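Side-chain contacts in sulfide-quinone reductase (Aquifex aeolicus, PDB 3HYW), which oxidises hydrogen sulfide with a quinone as electron acceptor, using bound FAD and building up polysulfur chains in its active site: residues Ala78-Pro83 against Thr87-Ser92; Tyr98-Ile103 against His326-Asp331; Cys280-Asn283 against Ile289-Val292; Met274-Val277 against Gln282-Thr285. All coordinates share one frame; numbering follows the deposited sequence.

Contacts 1 to 3 are mainly buried, whereas contact 4 is only partly so, with P284 exposed at its margin. Contacts 2 and 3 hold the same parallel sheet: strand 100-103 bonds to strand 289-291 (L101 O to F290 N, 2.8 Å), and I328 of the helix also touches F290. Contact 1 is a separate hairpin that rests on this sheet, V88 CG2 lying 3.6 Å from L101 CD1. Contacts 3 and 4 share Q282 and N283. The chemistry follows the place: paired backbone bonds in contacts 1 and 3, apolar packing closed by a tyrosine-carboxylate bond in contact 2, and mostly CA-H...O and van der Waals contacts in the loops of contact 4.

Contact 1 (Ala78-Pro83 against Thr87-Ser92); sequences AESIDP and TVTTQS. With FAD (flavin-adenine dinucleotide), chain G.
The backbones of A78-D82 and T87-T90 run antiparallel, their axes 4.5 Å apart at closest and 153° between directions, with S80-T89 and D82-T87 as hydrogen-bonded pairs and I81-V88 as a non-hydrogen-bonded pair between them. This is a beta hairpin carrying a classic bulge: E79 and S80 both stand opposite T89, whose carbonyl O accepts E79 N at 2.7 Å and S80 N at 3.1 Å, both donors lying in the carbonyl plane. The bulge shifts the register by one residue before A78 meets T90.

I81 and V88 share one face of the hairpin. V88 CG1, anti to the backbone N (chi1 -176°), extends to A78 CB at 3.9 Å, while V88 CG2 on the other branch stays 4.4 Å from I81 CG1. Both residues also lean on I8 and L101 of the parallel sheet, so this apolar face is the one that seats the hairpin.

The face with S80, D82, T87 and T89 is polar. T87 OG1 comes up to D82 CB at 3.3 Å, while the carboxylate of D82 turns to A85 N in the connecting turn, and the hydroxyl of T89 is taken by K95 NZ. E79, its chain extended past CG, lies along the T90-Q91 backbone on the exposed border.

Beyond the bulge the strand holds the FAD adenine through two main-chain hydrogen bonds: A78 N donates to FAD N1A at 2.9 Å, and FAD N6A donates to A78 O at 3.2 Å, nearly straight at 170°.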
loop_
_atom_site.group_PDB
_atom_site.type_symbol
_atom_site.label_atom_id
_atom_site.label_comp_id
_atom_site.label_asym_id
_atom_site.label_seq_id
_atom_site.Cartn_x
_atom_site.Cartn_y
_atom_site.Cartn_z
ATOM N N ALA A 78 -16.122 -38.164 25.841
ATOM C CA ALA A 78 -17.572 -38.036 25.982
ATOM C C ALA A 78 -18.229 -38.416 24.654
ATOM O O ALA A 78 -17.879 -37.875 23.604
ATOM C CB ALA A 78 -17.959 -36.634 26.392
ATOM N N GLU A 79 -19.162 -39.361 24.713
ATOM C CA GLU A 79 -19.749 -39.969 23.518
ATOM C C GLU A 79 -21.087 -39.339 23.140
ATOM O O GLU A 79 -21.330 -39.035 21.971
ATOM C CB GLU A 79 -19.900 -41.482 23.727
ATOM C CG GLU A 79 -20.488 -42.246 22.551
ATOM C CD GLU A 79 -20.622 -43.733 22.837
ATOM O OE1 GLU A 79 -21.538 -44.128 23.603
ATOM O OE2 GLU A 79 -19.817 -44.510 22.280
ATOM N N SER A 80 -21.961 -39.155 24.123
ATOM C CA SER A 80 -23.245 -38.518 23.865
ATOM C C SER A 80 -23.739 -37.662 25.021
ATOM O O SER A 80 -23.256 -37.770 26.150
ATOM C CB SER A 80 -24.309 -39.550 23.441
ATOM O OG SER A 80 -24.656 -40.415 24.497
ATOM N N ILE A 81 -24.698 -36.797 24.709
ATOM C CA ILE A 81 -25.341 -35.927 25.680
ATOM C C ILE A 81 -26.847 -36.104 25.533
ATOM O O ILE A 81 -27.388 -35.984 24.428
ATOM C CB ILE A 81 -24.982 -34.435 25.437
ATOM C CG1 ILE A 81 -23.475 -34.194 25.603
ATOM C CG2 ILE A 81 -25.792 -33.516 26.358
ATOM C CD1 ILE A 81 -22.978 -32.890 24.984
ATOM N N ASP A 82 -27.518 -36.407 26.639
ATOM C CA ASP A 82 -28.977 -36.378 26.684
ATOM C C ASP A 82 -29.394 -35.153 27.502
ATOM O O ASP A 82 -29.360 -35.186 28.737
ATOM C CB ASP A 82 -29.546 -37.681 27.270
ATOM C CG ASP A 82 -31.075 -37.726 27.257
ATOM O OD1 ASP A 82 -31.720 -36.665 27.124
ATOM O OD2 ASP A 82 -31.641 -38.836 27.401
ATOM N N PRO A 83 -29.782 -34.065 26.811
ATOM C CA PRO A 83 -30.079 -32.791 27.473
ATOM C C PRO A 83 -31.414 -32.789 28.215
ATOM O O PRO A 83 -31.627 -31.946 29.084
ATOM C CB PRO A 83 -30.113 -31.794 26.315
ATOM C CG PRO A 83 -30.511 -32.595 25.142
ATOM C CD PRO A 83 -29.974 -33.985 25.352
ATOM N N THR A 87 -27.804 -35.763 31.179
ATOM C CA THR A 87 -26.740 -36.756 31.302
ATOM C C THR A 87 -25.706 -36.679 30.185
ATOM O O THR A 87 -25.994 -36.228 29.077
ATOM C CB THR A 87 -27.286 -38.192 31.326
ATOM O OG1 THR A 87 -28.030 -38.430 30.130
ATOM C CG2 THR A 87 -28.165 -38.436 32.551
ATOM N N VAL A 88 -24.500 -37.134 30.508
ATOM C CA VAL A 88 -23.438 -37.355 29.537
ATOM C C VAL A 88 -23.027 -38.822 29.637
ATOM O O VAL A 88 -22.914 -39.373 30.739
ATOM C CB VAL A 88 -22.210 -36.440 29.807
ATOM C CG1 VAL A 88 -21.140 -36.606 28.719
ATOM C CG2 VAL A 88 -22.634 -34.984 29.888
ATOM N N THR A 89 -22.814 -39.452 28.487
ATOM C CA THR A 89 -22.341 -40.828 28.449
ATOM C C THR A 89 -20.964 -40.872 27.806
ATOM O O THR A 89 -20.747 -40.271 26.757
ATOM C CB THR A 89 -23.316 -41.749 27.682
ATOM O OG1 THR A 89 -24.663 -41.432 28.048
ATOM C CG2 THR A 89 -23.034 -43.222 27.983
ATOM N N THR A 90 -20.037 -41.582 28.444
ATOM C CA THR A 90 -18.682 -41.721 27.918
ATOM C C THR A 90 -18.581 -42.917 26.971
ATOM O O THR A 90 -19.514 -43.717 26.869
ATOM C CB THR A 90 -17.629 -41.837 29.047
ATOM O OG1 THR A 90 -17.880 -43.013 29.822
ATOM C CG2 THR A 90 -17.662 -40.615 29.954
ATOM N N GLN A 91 -17.441 -43.033 26.292
ATOM C CA GLN A 91 -17.200 -44.106 25.328
ATOM C C GLN A 91 -17.318 -45.508 25.945
ATOM O O GLN A 91 -17.808 -46.430 25.298
ATOM C CB GLN A 91 -15.835 -43.912 24.657
ATOM C CG GLN A 91 -15.647 -44.692 23.358
ATOM C CD GLN A 91 -14.651 -44.037 22.406
ATOM O OE1 GLN A 91 -13.653 -43.448 22.828
ATOM N NE2 GLN A 91 -14.924 -44.143 21.106
ATOM N N SER A 92 -16.882 -45.656 27.196
ATOM C CA SER A 92 -16.979 -46.936 27.904
ATOM C C SER A 92 -18.397 -47.204 28.416
ATOM O O SER A 92 -18.697 -48.304 28.901
ATOM C CB SER A 92 -15.975 -47.004 29.057
ATOM O OG SER A 92 -16.332 -46.108 30.096
HETATM P PA FAD G . -8.782 -27.083 22.915
HETATM O O1A FAD G . -7.859 -26.231 23.748
HETATM O O2A FAD G . -8.266 -27.710 21.656
HETATM O O5B FAD G . -9.338 -28.216 23.896
HETATM C C5B FAD G . -10.358 -29.139 23.550
HETATM C C4B FAD G . -10.251 -30.297 24.529
HETATM O O4B FAD G . -11.393 -31.146 24.413
HETATM C C3B FAD G . -9.047 -31.171 24.220
HETATM O O3B FAD G . -8.429 -31.552 25.455
HETATM C C2B FAD G . -9.645 -32.377 23.524
HETATM O O2B FAD G . -8.845 -33.545 23.697
HETATM C C1B FAD G . -10.984 -32.500 24.229
HETATM N N9A FAD G . -12.033 -33.237 23.475
HETATM C C8A FAD G . -12.291 -33.177 22.151
HETATM N N7A FAD G . -13.346 -33.985 21.875
HETATM C C5A FAD G . -13.738 -34.556 23.038
HETATM C C6A FAD G . -14.741 -35.460 23.383
HETATM N N6A FAD G . -15.574 -35.953 22.438
HETATM N N1A FAD G . -14.881 -35.843 24.680
HETATM C C2A FAD G . -14.064 -35.364 25.634
HETATM N N3A FAD G . -13.088 -34.494 25.328
HETATM C C4A FAD G . -12.910 -34.074 24.043
HETATM N N1 FAD G . -5.115 -18.547 20.106
HETATM C C2 FAD G . -4.454 -17.455 20.577
HETATM O O2 FAD G . -5.066 -16.598 21.244
HETATM N N3 FAD G . -3.130 -17.278 20.349
HETATM C C4 FAD G . -2.439 -18.193 19.640
HETATM O O4 FAD G . -1.107 -18.027 19.388
HETATM C C4X FAD G . -3.094 -19.315 19.146
HETATM N N5 FAD G . -2.396 -20.226 18.429
HETATM C C5X FAD G . -3.010 -21.328 17.945
HETATM C C6 FAD G . -2.264 -22.263 17.220
HETATM C C7 FAD G . -2.871 -23.402 16.702
HETATM C C7M FAD G . -2.025 -24.386 15.915
HETATM C C8 FAD G . -4.238 -23.601 16.916
HETATM C C8M FAD G . -4.966 -24.818 16.376
HETATM C C9 FAD G . -4.977 -22.660 17.638
HETATM C C9A FAD G . -4.372 -21.513 18.175
HETATM N N10 FAD G . -5.082 -20.598 18.900
HETATM C C10 FAD G . -4.456 -19.493 19.383
HETATM C "C1'" FAD G . -6.543 -20.764 19.080
HETATM C "C2'" FAD G . -7.112 -21.234 20.402
HETATM O "O2'" FAD G . -6.569 -20.463 21.481
HETATM C "C3'" FAD G . -6.866 -22.736 20.549
HETATM O "O3'" FAD G . -7.478 -23.430 19.435
HETATM C "C4'" FAD G . -7.428 -23.265 21.862
HETATM O "O4'" FAD G . -6.816 -24.534 22.126
HETATM C "C5'" FAD G . -8.944 -23.412 21.794
HETATM O "O5'" FAD G . -9.449 -23.817 23.063
HETATM P P FAD G . -10.643 -24.891 23.211
HETATM O O1P FAD G . -10.860 -25.122 24.683
HETATM O O2P FAD G . -11.818 -24.493 22.344
HETATM O O3P FAD G . -10.079 -26.233 22.518
#

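Contact 2 (Tyr98-Ile103 against His326-Asp331); sequences YDYLVI and HNIVND
The Y100 ring carries the methyl I328 CG2 over one face, and the carboxylate of D331 meets it at the edge. The methyl lies 4.0 Å from the ring centroid of Y100 and 17° off its normal, a CH-pi contact. D331 CG lies in the plane of the ring, yet the carboxylate stands almost upright to it, the two planes 80° apart. Y100 OH donates to D331 OD2 at a short 2.5 Å, and OD2 accepts with its anti lone pair, directed away from the other carboxylate oxygen. D331 reaches there because its CG is anti to the backbone N (chi1 -171°), carrying the acid from the helix toward the strand. I328 spans two strand residues: besides CG2 on the ring, its CD1 touches V102 CG2 at 3.7 Å. With a phenylalanine in place of Y100 the hydroxyl is gone, and the D331 carboxylate would probably lose this tether and be able to turn into solvent. The 326-331 segment of helix 314-332 runs nearly antiparallel to strand 100-103, the segment axes 10.4 Å apart at closest; the helix packs beside helix 12-24, whose L21 also touches I328, on the parallel sheet of a Rossmann-type FAD-binding domain.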
loop_
_atom_site.group_PDB
_atom_site.type_symbol
_atom_site.label_atom_id
_atom_site.label_comp_id
_atom_site.label_asym_id
_atom_site.label_seq_id
_atom_site.Cartn_x
_atom_site.Cartn_y
_atom_site.Cartn_z
ATOM N N TYR A 98 -25.689 -34.371 35.377
ATOM C CA TYR A 98 -25.242 -33.006 35.645
ATOM C C TYR A 98 -26.394 -32.076 35.997
ATOM O O TYR A 98 -27.536 -32.301 35.595
ATOM C CB TYR A 98 -24.435 -32.445 34.458
ATOM C CG TYR A 98 -25.209 -32.293 33.161
ATOM C CD1 TYR A 98 -25.088 -33.238 32.142
ATOM C CD2 TYR A 98 -26.050 -31.195 32.948
ATOM C CE1 TYR A 98 -25.792 -33.098 30.942
ATOM C CE2 TYR A 98 -26.759 -31.048 31.758
ATOM C CZ TYR A 98 -26.625 -32.000 30.760
ATOM O OH TYR A 98 -27.329 -31.862 29.590
ATOM N N ASP A 99 -26.077 -31.035 36.760
ATOM C CA ASP A 99 -26.992 -29.925 36.992
ATOM C C ASP A 99 -26.732 -28.852 35.935
ATOM O O ASP A 99 -27.662 -28.215 35.432
ATOM C CB ASP A 99 -26.794 -29.368 38.404
ATOM C CG ASP A 99 -27.155 -30.380 39.480
ATOM O OD1 ASP A 99 -28.226 -31.002 39.359
ATOM O OD2 ASP A 99 -26.373 -30.560 40.434
ATOM N N TYR A 100 -25.457 -28.665 35.608
ATOM C CA TYR A 100 -25.043 -27.774 34.520
ATOM C C TYR A 100 -23.987 -28.472 33.680
ATOM O O TYR A 100 -23.193 -29.249 34.205
ATOM C CB TYR A 100 -24.487 -26.456 35.068
ATOM C CG TYR A 100 -25.435 -25.721 35.984
ATOM C CD1 TYR A 100 -26.255 -24.702 35.504
ATOM C CD2 TYR A 100 -25.512 -26.048 37.339
ATOM C CE1 TYR A 100 -27.139 -24.039 36.353
ATOM C CE2 TYR A 100 -26.390 -25.400 38.188
ATOM C CZ TYR A 100 -27.196 -24.397 37.695
ATOM O OH TYR A 100 -28.056 -23.752 38.553
ATOM N N LEU A 101 -23.985 -28.189 32.378
ATOM C CA LEU A 101 -23.025 -28.782 31.451
ATOM C C LEU A 101 -22.278 -27.705 30.670
ATOM O O LEU A 101 -22.895 -26.798 30.115
ATOM C CB LEU A 101 -23.734 -29.722 30.463
ATOM C CG LEU A 101 -22.881 -30.326 29.341
ATOM C CD1 LEU A 101 -21.978 -31.417 29.891
ATOM C CD2 LEU A 101 -23.728 -30.863 28.205
ATOM N N VAL A 102 -20.954 -27.822 30.634
ATOM C CA VAL A 102 -20.117 -26.947 29.807
ATOM C C VAL A 102 -19.462 -27.766 28.691
ATOM O O VAL A 102 -18.680 -28.685 28.953
ATOM C CB VAL A 102 -19.014 -26.234 30.634
ATOM C CG1 VAL A 102 -18.175 -25.329 29.745
ATOM C CG2 VAL A 102 -19.621 -25.443 31.775
ATOM N N ILE A 103 -19.784 -27.421 27.450
ATOM C CA ILE A 103 -19.192 -28.086 26.293
ATOM C C ILE A 103 -18.008 -27.274 25.790
ATOM O O ILE A 103 -18.164 -26.118 25.375
ATOM C CB ILE A 103 -20.226 -28.329 25.162
ATOM C CG1 ILE A 103 -21.462 -29.044 25.726
ATOM C CG2 ILE A 103 -19.577 -29.128 24.010
ATOM C CD1 ILE A 103 -22.654 -29.091 24.796
ATOM N N HIS A 326 -19.596 -17.307 35.824
ATOM C CA HIS A 326 -20.456 -16.372 36.563
ATOM C C HIS A 326 -21.934 -16.651 36.339
ATOM O O HIS A 326 -22.728 -16.596 37.283
ATOM C CB HIS A 326 -20.135 -14.921 36.209
ATOM C CG HIS A 326 -18.944 -14.378 36.936
ATOM N ND1 HIS A 326 -19.006 -13.941 38.241
ATOM C CD2 HIS A 326 -17.657 -14.219 36.545
ATOM C CE1 HIS A 326 -17.810 -13.528 38.622
ATOM N NE2 HIS A 326 -16.973 -13.688 37.612
ATOM N N ASN A 327 -22.288 -16.958 35.090
ATOM C CA ASN A 327 -23.657 -17.288 34.721
ATOM C C ASN A 327 -24.185 -18.525 35.444
ATOM O O ASN A 327 -25.331 -18.538 35.903
ATOM C CB ASN A 327 -23.770 -17.461 33.201
ATOM C CG ASN A 327 -23.683 -16.140 32.448
ATOM O OD1 ASN A 327 -23.442 -16.114 31.235
ATOM N ND2 ASN A 327 -23.871 -15.042 33.158
ATOM N N ILE A 328 -23.347 -19.559 35.538
ATOM C CA ILE A 328 -23.689 -20.794 36.258
ATOM C C ILE A 328 -23.846 -20.558 37.761
ATOM O O ILE A 328 -24.832 -20.989 38.379
ATOM C CB ILE A 328 -22.638 -21.911 35.992
ATOM C CG1 ILE A 328 -22.778 -22.435 34.558
ATOM C CG2 ILE A 328 -22.801 -23.069 36.989
ATOM C CD1 ILE A 328 -21.638 -23.347 34.097
ATOM N N VAL A 329 -22.866 -19.871 38.337
ATOM C CA VAL A 329 -22.851 -19.544 39.755
ATOM C C VAL A 329 -24.071 -18.690 40.136
ATOM O O VAL A 329 -24.743 -18.971 41.132
ATOM C CB VAL A 329 -21.502 -18.866 40.134
ATOM C CG1 VAL A 329 -21.598 -18.099 41.435
ATOM C CG2 VAL A 329 -20.400 -19.915 40.200
ATOM N N ASN A 330 -24.369 -17.679 39.321
ATOM C CA ASN A 330 -25.518 -16.810 39.553
ATOM C C ASN A 330 -26.864 -17.517 39.414
ATOM O O ASN A 330 -27.825 -17.163 40.099
ATOM C CB ASN A 330 -25.468 -15.584 38.645
ATOM C CG ASN A 330 -24.463 -14.561 39.115
ATOM O OD1 ASN A 330 -23.784 -14.760 40.125
ATOM N ND2 ASN A 330 -24.359 -13.456 38.385
ATOM N N ASP A 331 -26.935 -18.513 38.532
ATOM C CA ASP A 331 -28.145 -19.323 38.440
ATOM C C ASP A 331 -28.354 -20.116 39.729
ATOM O O ASP A 331 -29.455 -20.107 40.293
ATOM C CB ASP A 331 -28.121 -20.258 37.233
ATOM C CG ASP A 331 -29.455 -20.939 37.012
ATOM O OD1 ASP A 331 -30.393 -20.267 36.531
ATOM O OD2 ASP A 331 -29.577 -22.138 37.341
#

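Contact 3 (Cys280-Asn283 against Ile289-Val292); sequences CFQN and IFGV
I289 opens the contact with its carbonyl: N283 N donates to I289 O at 2.8 Å, almost straight (175° at the hydrogen). Beside this bond the CB atoms of I289 and N283 approach to 4.1 Å, and Q282 CA adds a CA-H...O contact to I289 O.

F290 faces Q282 across a single backbone bridge. The ring is brought beside the glutamine with CG anti to the carbonyl carbon (chi1 -64°), F290 CE2 coming to 3.5 Å from Q282 CB. The extended glutamine then runs obliquely past the ring, its amide plane 28° from the ring plane, toward K287 O, to which NE2 is bonded. C280 O meets the ring near its plane, 4.1 Å from F290 CD2. Were this phenylalanine an alanine, the ring would be missing, which is likely to open a gap between Q282 and helix 314-332, whose V324 and I328 also touch it.

G291 N donates to F281 O at 3.0 Å, and that oxygen also receives F290 CA at 3.2 Å. F281 CD2 approaches G291 O at 3.4 Å, the oxygen lying at the ring edge.

Two backbone bonds therefore dock the 280-283 loop, tied by C280 to C422 through a disulfide, onto the last strand of the parallel sheet, whereas G291 O, buried with no polar partner in the model, has the F281 ring edge against it, probably at some desolvation cost.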
loop_
_atom_site.group_PDB
_atom_site.type_symbol
_atom_site.label_atom_id
_atom_site.label_comp_id
_atom_site.label_asym_id
_atom_site.label_seq_id
_atom_site.Cartn_x
_atom_site.Cartn_y
_atom_site.Cartn_z
ATOM N N CYS A 280 -24.755 -14.881 26.029
ATOM C CA CYS A 280 -24.236 -15.245 27.344
ATOM C C CYS A 280 -23.617 -16.649 27.305
ATOM O O CYS A 280 -23.345 -17.257 28.338
ATOM C CB CYS A 280 -25.352 -15.127 28.389
ATOM S SG CYS A 280 -26.013 -13.430 28.499
ATOM N N PHE A 281 -23.410 -17.142 26.084
ATOM C CA PHE A 281 -22.809 -18.455 25.805
ATOM C C PHE A 281 -23.550 -19.621 26.447
ATOM O O PHE A 281 -22.972 -20.653 26.799
ATOM C CB PHE A 281 -21.291 -18.434 26.035
ATOM C CG PHE A 281 -20.562 -17.778 24.900
ATOM C CD1 PHE A 281 -20.647 -16.398 24.715
ATOM C CD2 PHE A 281 -19.889 -18.542 23.954
ATOM C CE1 PHE A 281 -20.032 -15.784 23.624
ATOM C CE2 PHE A 281 -19.271 -17.934 22.860
ATOM C CZ PHE A 281 -19.333 -16.553 22.705
ATOM N N GLN A 282 -24.860 -19.418 26.545
ATOM C CA GLN A 282 -25.792 -20.388 27.049
ATOM C C GLN A 282 -26.631 -20.872 25.875
ATOM O O GLN A 282 -26.974 -20.091 24.987
ATOM C CB GLN A 282 -26.671 -19.689 28.088
ATOM C CG GLN A 282 -27.878 -20.452 28.601
ATOM C CD GLN A 282 -28.776 -19.545 29.414
ATOM O OE1 GLN A 282 -29.240 -18.519 28.921
ATOM N NE2 GLN A 282 -29.004 -19.901 30.671
ATOM N N ASN A 283 -26.956 -22.162 25.863
ATOM C CA ASN A 283 -27.885 -22.683 24.865
ATOM C C ASN A 283 -29.272 -22.076 25.089
ATOM O O ASN A 283 -29.735 -22.026 26.225
ATOM C CB ASN A 283 -27.963 -24.205 24.934
ATOM C CG ASN A 283 -28.783 -24.791 23.807
ATOM O OD1 ASN A 283 -28.400 -24.721 22.634
ATOM N ND2 ASN A 283 -29.920 -25.361 24.150
ATOM N N ILE A 289 -27.100 -25.695 29.754
ATOM C CA ILE A 289 -25.998 -26.049 28.851
ATOM C C ILE A 289 -25.315 -24.780 28.345
ATOM O O ILE A 289 -25.973 -23.850 27.880
ATOM C CB ILE A 289 -26.460 -26.923 27.649
ATOM C CG1 ILE A 289 -27.029 -28.265 28.137
ATOM C CG2 ILE A 289 -25.301 -27.153 26.670
ATOM C CD1 ILE A 289 -27.573 -29.163 27.031
ATOM N N PHE A 290 -23.989 -24.759 28.462
ATOM C CA PHE A 290 -23.178 -23.635 28.035
ATOM C C PHE A 290 -22.094 -24.158 27.088
ATOM O O PHE A 290 -21.686 -25.319 27.172
ATOM C CB PHE A 290 -22.547 -22.929 29.251
ATOM C CG PHE A 290 -23.552 -22.300 30.185
ATOM C CD1 PHE A 290 -24.201 -23.064 31.150
ATOM C CD2 PHE A 290 -23.848 -20.946 30.101
ATOM C CE1 PHE A 290 -25.139 -22.489 32.004
ATOM C CE2 PHE A 290 -24.775 -20.358 30.960
ATOM C CZ PHE A 290 -25.421 -21.128 31.907
ATOM N N GLY A 291 -21.652 -23.310 26.167
ATOM C CA GLY A 291 -20.542 -23.662 25.284
ATOM C C GLY A 291 -19.401 -22.685 25.490
ATOM O O GLY A 291 -19.628 -21.482 25.647
ATOM N N VAL A 292 -18.170 -23.194 25.497
ATOM C CA VAL A 292 -16.992 -22.343 25.663
ATOM C C VAL A 292 -15.931 -22.791 24.664
ATOM O O VAL A 292 -15.660 -23.979 24.539
ATOM C CB VAL A 292 -16.413 -22.414 27.111
ATOM C CG1 VAL A 292 -15.121 -21.610 27.242
ATOM C CG2 VAL A 292 -17.423 -21.919 28.134
#

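Contact 4 (Met274-Val277 against Gln282-Thr285); sequences MVIV and QNPT
Two first torsions bring I276 together with N283 and P284. In I276, chi1 of -56° puts CG1 beside the backbone N and leaves CG2 anti to it, directed at the proline ring; in N283, CG is anti to the backbone N (chi1 -173°), which sets CG beside I276 O. The result is a contact of I276 CG2 with P284 CD at 3.9 Å and with P284 CG at 4.1 Å, the two side chains crossing at about a right angle.

I276 O is the hub on the first segment. N283 CA directs its hydrogen at it from 3.4 Å (147° at the hydrogen), P284 CD comes within 3.6 Å of it, and N283 CG lies 3.7 Å from it.

One residue further on the roles reverse: V277 CA makes a CA-H...O contact with Q282 O at 3.4 Å, and V277 CB lies 3.9 Å from that same oxygen. V277 also touches P426 near the end of the chain.

The four residues that link the segments form a tight reversal in which the side chain oxygen of N278 accepts from both C280 N and Q282 N, the first of these consistent with an Asx turn. With V275 paired to V295 and A297, the contact closes an irregular loop that leads into strand 289-291 at the border of the parallel sheet in the Rossmann-type FAD domain.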
loop_
_atom_site.group_PDB
_atom_site.type_symbol
_atom_site.label_atom_id
_atom_site.label_comp_id
_atom_site.label_asym_id
_atom_site.label_seq_id
_atom_site.Cartn_x
_atom_site.Cartn_y
_atom_site.Cartn_z
ATOM N N MET A 274 -21.590 -27.313 15.654
ATOM C CA MET A 274 -21.076 -26.534 16.766
ATOM C C MET A 274 -22.211 -26.171 17.713
ATOM O O MET A 274 -23.388 -26.270 17.344
ATOM C CB MET A 274 -20.332 -25.293 16.268
ATOM C CG MET A 274 -18.985 -25.635 15.673
ATOM S SD MET A 274 -18.005 -24.197 15.235
ATOM C CE MET A 274 -18.718 -23.688 13.716
ATOM N N VAL A 275 -21.854 -25.765 18.934
ATOM C CA VAL A 275 -22.847 -25.495 19.978
ATOM C C VAL A 275 -23.623 -24.196 19.740
ATOM O O VAL A 275 -23.039 -23.116 19.647
ATOM C CB VAL A 275 -22.213 -25.459 21.393
ATOM C CG1 VAL A 275 -23.300 -25.308 22.458
ATOM C CG2 VAL A 275 -21.377 -26.733 21.646
ATOM N N ILE A 276 -24.943 -24.313 19.666
ATOM C CA ILE A 276 -25.807 -23.142 19.566
ATOM C C ILE A 276 -25.792 -22.419 20.909
ATOM O O ILE A 276 -26.152 -22.984 21.944
ATOM C CB ILE A 276 -27.250 -23.505 19.150
ATOM C CG1 ILE A 276 -27.249 -24.276 17.820
ATOM C CG2 ILE A 276 -28.125 -22.231 19.046
ATOM C CD1 ILE A 276 -28.599 -24.941 17.461
ATOM N N VAL A 277 -25.322 -21.176 20.891
ATOM C CA VAL A 277 -25.275 -20.367 22.103
ATOM C C VAL A 277 -25.866 -18.998 21.837
ATOM O O VAL A 277 -25.957 -18.570 20.682
ATOM C CB VAL A 277 -23.830 -20.222 22.688
ATOM C CG1 VAL A 277 -23.308 -21.562 23.193
ATOM C CG2 VAL A 277 -22.854 -19.580 21.684
ATOM N N GLN A 282 -24.860 -19.418 26.545
ATOM C CA GLN A 282 -25.792 -20.388 27.049
ATOM C C GLN A 282 -26.631 -20.872 25.875
ATOM O O GLN A 282 -26.974 -20.091 24.987
ATOM C CB GLN A 282 -26.671 -19.689 28.088
ATOM C CG GLN A 282 -27.878 -20.452 28.601
ATOM C CD GLN A 282 -28.776 -19.545 29.414
ATOM O OE1 GLN A 282 -29.240 -18.519 28.921
ATOM N NE2 GLN A 282 -29.004 -19.901 30.671
ATOM N N ASN A 283 -26.956 -22.162 25.863
ATOM C CA ASN A 283 -27.885 -22.683 24.865
ATOM C C ASN A 283 -29.272 -22.076 25.089
ATOM O O ASN A 283 -29.735 -22.026 26.225
ATOM C CB ASN A 283 -27.963 -24.205 24.934
ATOM C CG ASN A 283 -28.783 -24.791 23.807
ATOM O OD1 ASN A 283 -28.400 -24.721 22.634
ATOM N ND2 ASN A 283 -29.920 -25.361 24.150
ATOM N N PRO A 284 -29.922 -21.586 24.012
ATOM C CA PRO A 284 -31.249 -20.974 24.109
ATOM C C PRO A 284 -32.360 -21.896 24.611
ATOM O O PRO A 284 -33.314 -21.415 25.227
ATOM C CB PRO A 284 -31.542 -20.546 22.664
ATOM C CG PRO A 284 -30.193 -20.392 22.045
ATOM C CD PRO A 284 -29.401 -21.516 22.635
ATOM N N THR A 285 -32.251 -23.196 24.335
ATOM C CA THR A 285 -33.319 -24.151 24.658
ATOM C C THR A 285 -33.087 -24.809 26.019
ATOM O O THR A 285 -33.989 -24.859 26.858
ATOM C CB THR A 285 -33.469 -25.236 23.557
ATOM O OG1 THR A 285 -33.694 -24.610 22.290
ATOM C CG2 THR A 285 -34.635 -26.172 23.855
#